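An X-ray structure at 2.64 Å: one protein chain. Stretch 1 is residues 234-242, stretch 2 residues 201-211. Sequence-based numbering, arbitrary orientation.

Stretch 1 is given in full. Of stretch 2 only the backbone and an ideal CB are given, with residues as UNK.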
# COMPACT_ATOMS: atom_id res chain seq x y z
N MSE A 234 2.62 17.12 -3.53
CA MSE A 234 2.31 18.46 -3.03
C MSE A 234 0.85 18.59 -2.67
O MSE A 234 -0.04 18.16 -3.41
CB MSE A 234 2.76 19.58 -3.96
CG MSE A 234 2.27 19.43 -5.38
SE MSE A 234 2.57 21.12 -6.34
CE MSE A 234 2.91 20.26 -8.09
N GLN A 235 0.60 19.17 -1.51
CA GLN A 235 -0.75 19.49 -1.05
C GLN A 235 -1.03 20.92 -1.50
O GLN A 235 -0.35 21.85 -1.09
CB GLN A 235 -0.80 19.37 0.47
CG GLN A 235 -2.18 19.14 1.06
CD GLN A 235 -2.13 18.74 2.52
OE1 GLN A 235 -3.14 18.33 3.10
NE2 GLN A 235 -0.95 18.85 3.13
N TRP A 236 -2.04 21.09 -2.36
CA TRP A 236 -2.17 22.30 -3.15
C TRP A 236 -3.63 22.59 -3.44
O TRP A 236 -4.46 21.69 -3.41
CB TRP A 236 -1.36 22.13 -4.43
CG TRP A 236 -1.45 23.25 -5.43
CD1 TRP A 236 -0.67 24.40 -5.49
CD2 TRP A 236 -2.36 23.35 -6.56
NE1 TRP A 236 -1.05 25.19 -6.55
CE2 TRP A 236 -2.06 24.62 -7.22
CE3 TRP A 236 -3.38 22.55 -7.07
CZ2 TRP A 236 -2.76 25.04 -8.34
CZ3 TRP A 236 -4.08 22.99 -8.20
CH2 TRP A 236 -3.77 24.20 -8.82
N GLY A 237 -3.96 23.85 -3.70
CA GLY A 237 -5.35 24.23 -3.99
C GLY A 237 -6.28 24.23 -2.77
O GLY A 237 -5.83 24.05 -1.63
N GLY A 238 -7.57 24.44 -3.03
CA GLY A 238 -8.60 24.53 -1.99
C GLY A 238 -9.29 25.88 -1.95
O GLY A 238 -8.93 26.78 -2.71
N LYS A 239 -10.28 26.04 -1.08
CA LYS A 239 -10.94 27.34 -0.93
C LYS A 239 -9.99 28.38 -0.30
O LYS A 239 -9.37 28.14 0.74
CB LYS A 239 -12.25 27.22 -0.14
CG LYS A 239 -13.33 26.51 -0.94
CD LYS A 239 -14.74 26.68 -0.37
CE LYS A 239 -15.71 25.75 -1.10
NZ LYS A 239 -17.13 25.89 -0.68
N GLY A 240 -9.88 29.53 -0.95
CA GLY A 240 -9.01 30.60 -0.51
C GLY A 240 -7.55 30.33 -0.83
O GLY A 240 -6.65 30.90 -0.21
N ARG A 241 -7.32 29.46 -1.81
CA ARG A 241 -5.97 29.08 -2.18
C ARG A 241 -5.69 29.42 -3.63
O ARG A 241 -6.61 29.45 -4.44
CB ARG A 241 -5.77 27.59 -1.93
CG ARG A 241 -5.93 27.16 -0.47
CD ARG A 241 -4.85 27.73 0.42
NE ARG A 241 -3.54 27.44 -0.14
CZ ARG A 241 -2.44 28.15 0.06
NH1 ARG A 241 -2.45 29.24 0.83
NH2 ARG A 241 -1.31 27.77 -0.53
N PRO A 242 -4.43 29.71 -3.95
CA PRO A 242 -4.11 29.89 -5.36
C PRO A 242 -4.31 28.58 -6.11
O PRO A 242 -3.84 27.54 -5.65
CB PRO A 242 -2.63 30.29 -5.35
CG PRO A 242 -2.25 30.53 -3.94
CD PRO A 242 -3.27 29.89 -3.07
N UNK A 201 -8.54 14.90 -5.09
CA UNK A 201 -9.24 15.88 -4.25
C UNK A 201 -9.51 15.29 -2.88
O UNK A 201 -10.14 14.25 -2.75
CB UNK A 201 -10.55 16.32 -4.90
N UNK A 202 -9.02 15.97 -1.84
CA UNK A 202 -9.23 15.51 -0.47
C UNK A 202 -10.69 15.67 -0.11
O UNK A 202 -11.36 16.56 -0.63
CB UNK A 202 -8.34 16.28 0.51
N UNK A 203 -11.17 14.80 0.77
CA UNK A 203 -12.59 14.73 1.13
C UNK A 203 -12.81 15.18 2.56
O UNK A 203 -12.02 14.82 3.46
CB UNK A 203 -13.13 13.31 0.94
N UNK A 204 -13.87 15.96 2.78
CA UNK A 204 -14.21 16.54 4.09
C UNK A 204 -12.99 17.17 4.76
O UNK A 204 -12.82 17.09 5.97
CB UNK A 204 -14.81 15.47 5.01
N UNK A 205 -12.12 17.79 3.97
CA UNK A 205 -10.88 18.29 4.51
C UNK A 205 -11.13 19.71 5.03
O UNK A 205 -10.80 20.70 4.38
CB UNK A 205 -9.77 18.26 3.46
N UNK A 206 -11.74 19.78 6.23
CA UNK A 206 -12.24 21.04 6.85
C UNK A 206 -11.38 22.29 6.66
O UNK A 206 -11.79 23.20 5.98
CB UNK A 206 -12.40 20.82 8.35
N UNK A 207 -10.19 22.32 7.25
CA UNK A 207 -9.36 23.53 7.26
C UNK A 207 -9.16 24.21 5.91
O UNK A 207 -8.93 25.43 5.86
CB UNK A 207 -7.98 23.18 7.83
N UNK A 208 -9.22 23.45 4.82
CA UNK A 208 -9.10 23.99 3.45
C UNK A 208 -9.85 23.06 2.49
O UNK A 208 -9.25 22.20 1.83
CB UNK A 208 -7.63 24.13 3.03
N UNK A 209 -11.18 23.23 2.42
CA UNK A 209 -12.02 22.31 1.65
C UNK A 209 -11.53 22.07 0.22
O UNK A 209 -10.90 22.93 -0.38
CB UNK A 209 -13.45 22.85 1.60
N UNK A 210 -11.83 20.89 -0.32
CA UNK A 210 -11.43 20.50 -1.68
C UNK A 210 -9.97 20.71 -1.97
O UNK A 210 -9.62 21.27 -3.00
CB UNK A 210 -12.25 21.28 -2.71
N UNK A 211 -9.11 20.28 -1.06
CA UNK A 211 -7.67 20.40 -1.27
C UNK A 211 -7.20 19.27 -2.19
O UNK A 211 -7.69 18.13 -2.15
CB UNK A 211 -6.92 20.37 0.06

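Position 201 lies beyond the reach of stretch 1, with extended backbone angles. Stretch 1 sets no preference here. The residue is Gln201, and it makes no contact.

At position 202 the CA-to-CB bond points toward stretch 1, but nothing of that stretch lies within 5.5 Å of the ideal CB. Only a long side chain would cross the gap, and the amide end of Gln235 waits on the far side. A long apolar chain or one with a polar end would serve. The residue is Met202, as selenomethionine. Its SE comes to 3.4 Å from Gln235 OE1. Met202 N also donates to the O of position 211 at 2.6 Å, which ties the two ends of the loop together.

Positions 203 and 204 are out of reach of stretch 1. At 204 both phi and psi are positive (47/37), where glycine, asparagine and aspartate are common. The residues are Asn203 and Gln204.

At 205 the CA-to-CB bond again points toward stretch 1, across a gap too wide for a small side chain. The Gln235 amide is a polar group in that direction, so a large residue with a polar tip would suit; tyrosine or a long polar chain are candidates. The residue is Tyr205. Its OH lies 3.2 Å from Gln235 OE1, a close polar contact. The hydroxyl is hydrogen-bonded elsewhere in the structure.

Positions 206 and 207 are out of reach of stretch 1, and many residues would do. They are Asn206 and Ala207.

At 208 the CA-to-CB bond points sideways. Around the ideal CB stand Lys239 O at 4.9 Å, Arg241 CG at 4.9 Å and Gly237 O at 5.0 Å. The space suits a compact beta-branched side chain; valine, isoleucine or threonine are plausible. The residue is Val208. Its CG1 packs 3.5 Å from Arg241 CG and 3.8 Å from Gly238 CA. An ideal CB on Gly238 would lie 2.4 Å from Val208 CG1, a clash.

Position 209 has phi -50 and psi 151, angles that proline accepts readily. Its ideal CB is 4.5 Å from Lys239 CG, so a modest apolar residue would also fit. The residue is Pro209. Its ring CD lies 4.2 Å from Lys239 CB. Lys239 N donates to Pro209 O at 3.2 Å, the one hydrogen bond between the stretches.

Position 210 has positive phi (50/47), and its CA-to-CB bond points sideways, beside the extended Lys239 chain. Glycine or asparagine would suit the backbone; a larger side chain could lie along the lysine methylenes. The residue is His210. Its ring edge meets Lys239 CE, with CD2 at 3.6 Å. His210 O receives a CA-H...O contact from Gly238 CA at 3.6 Å.

At 211 the CA-to-CB bond points sideways, close to the backbone of stretch 1. The ideal CB is 4.2 Å from Gly237 O and 4.5 Å from Trp236 O. A small residue such as alanine, serine or glycine suits. The residue is Ala211, and its CA lies 4.3 Å from Gly238 CA.

Stretch 2, residues 201-211: QMNQYNAVPHA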
# COMPACT_ATOMS: atom_id res chain seq x y z
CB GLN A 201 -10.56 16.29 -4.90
CG GLN A 201 -11.21 17.47 -4.21
CD GLN A 201 -12.44 17.97 -4.93
OE1 GLN A 201 -12.40 18.98 -5.62
NE2 GLN A 201 -13.55 17.24 -4.79
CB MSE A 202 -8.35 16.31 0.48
CG MSE A 202 -6.88 16.02 0.23
SE MSE A 202 -5.86 16.86 1.68
CE MSE A 202 -6.07 15.36 2.94
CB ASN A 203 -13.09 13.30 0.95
CG ASN A 203 -14.59 13.17 1.10
OD1 ASN A 203 -15.34 14.10 0.83
ND2 ASN A 203 -15.04 11.99 1.52
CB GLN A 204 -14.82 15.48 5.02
CG GLN A 204 -16.21 15.00 4.64
CD GLN A 204 -16.79 14.07 5.70
OE1 GLN A 204 -16.06 13.51 6.54
NE2 GLN A 204 -18.12 13.90 5.68
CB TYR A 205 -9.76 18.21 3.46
CG TYR A 205 -8.42 18.57 4.00
CD1 TYR A 205 -7.70 17.69 4.79
CD2 TYR A 205 -7.88 19.82 3.75
CE1 TYR A 205 -6.45 18.03 5.30
CE2 TYR A 205 -6.65 20.18 4.26
CZ TYR A 205 -5.93 19.28 5.03
OH TYR A 205 -4.70 19.68 5.52
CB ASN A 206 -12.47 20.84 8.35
CG ASN A 206 -13.01 22.10 9.02
OD1 ASN A 206 -14.19 22.42 8.88
ND2 ASN A 206 -12.15 22.82 9.76
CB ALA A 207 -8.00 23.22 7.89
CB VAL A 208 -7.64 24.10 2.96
CG1 VAL A 208 -7.60 24.94 1.69
CG2 VAL A 208 -6.74 24.70 4.04
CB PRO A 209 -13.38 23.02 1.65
CG PRO A 209 -13.36 23.90 2.85
CD PRO A 209 -11.95 24.36 2.98
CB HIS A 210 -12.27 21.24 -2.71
CG HIS A 210 -13.71 21.41 -2.29
ND1 HIS A 210 -14.48 20.37 -1.91
CD2 HIS A 210 -14.52 22.54 -2.21
CE1 HIS A 210 -15.72 20.82 -1.59
NE2 HIS A 210 -15.74 22.15 -1.78
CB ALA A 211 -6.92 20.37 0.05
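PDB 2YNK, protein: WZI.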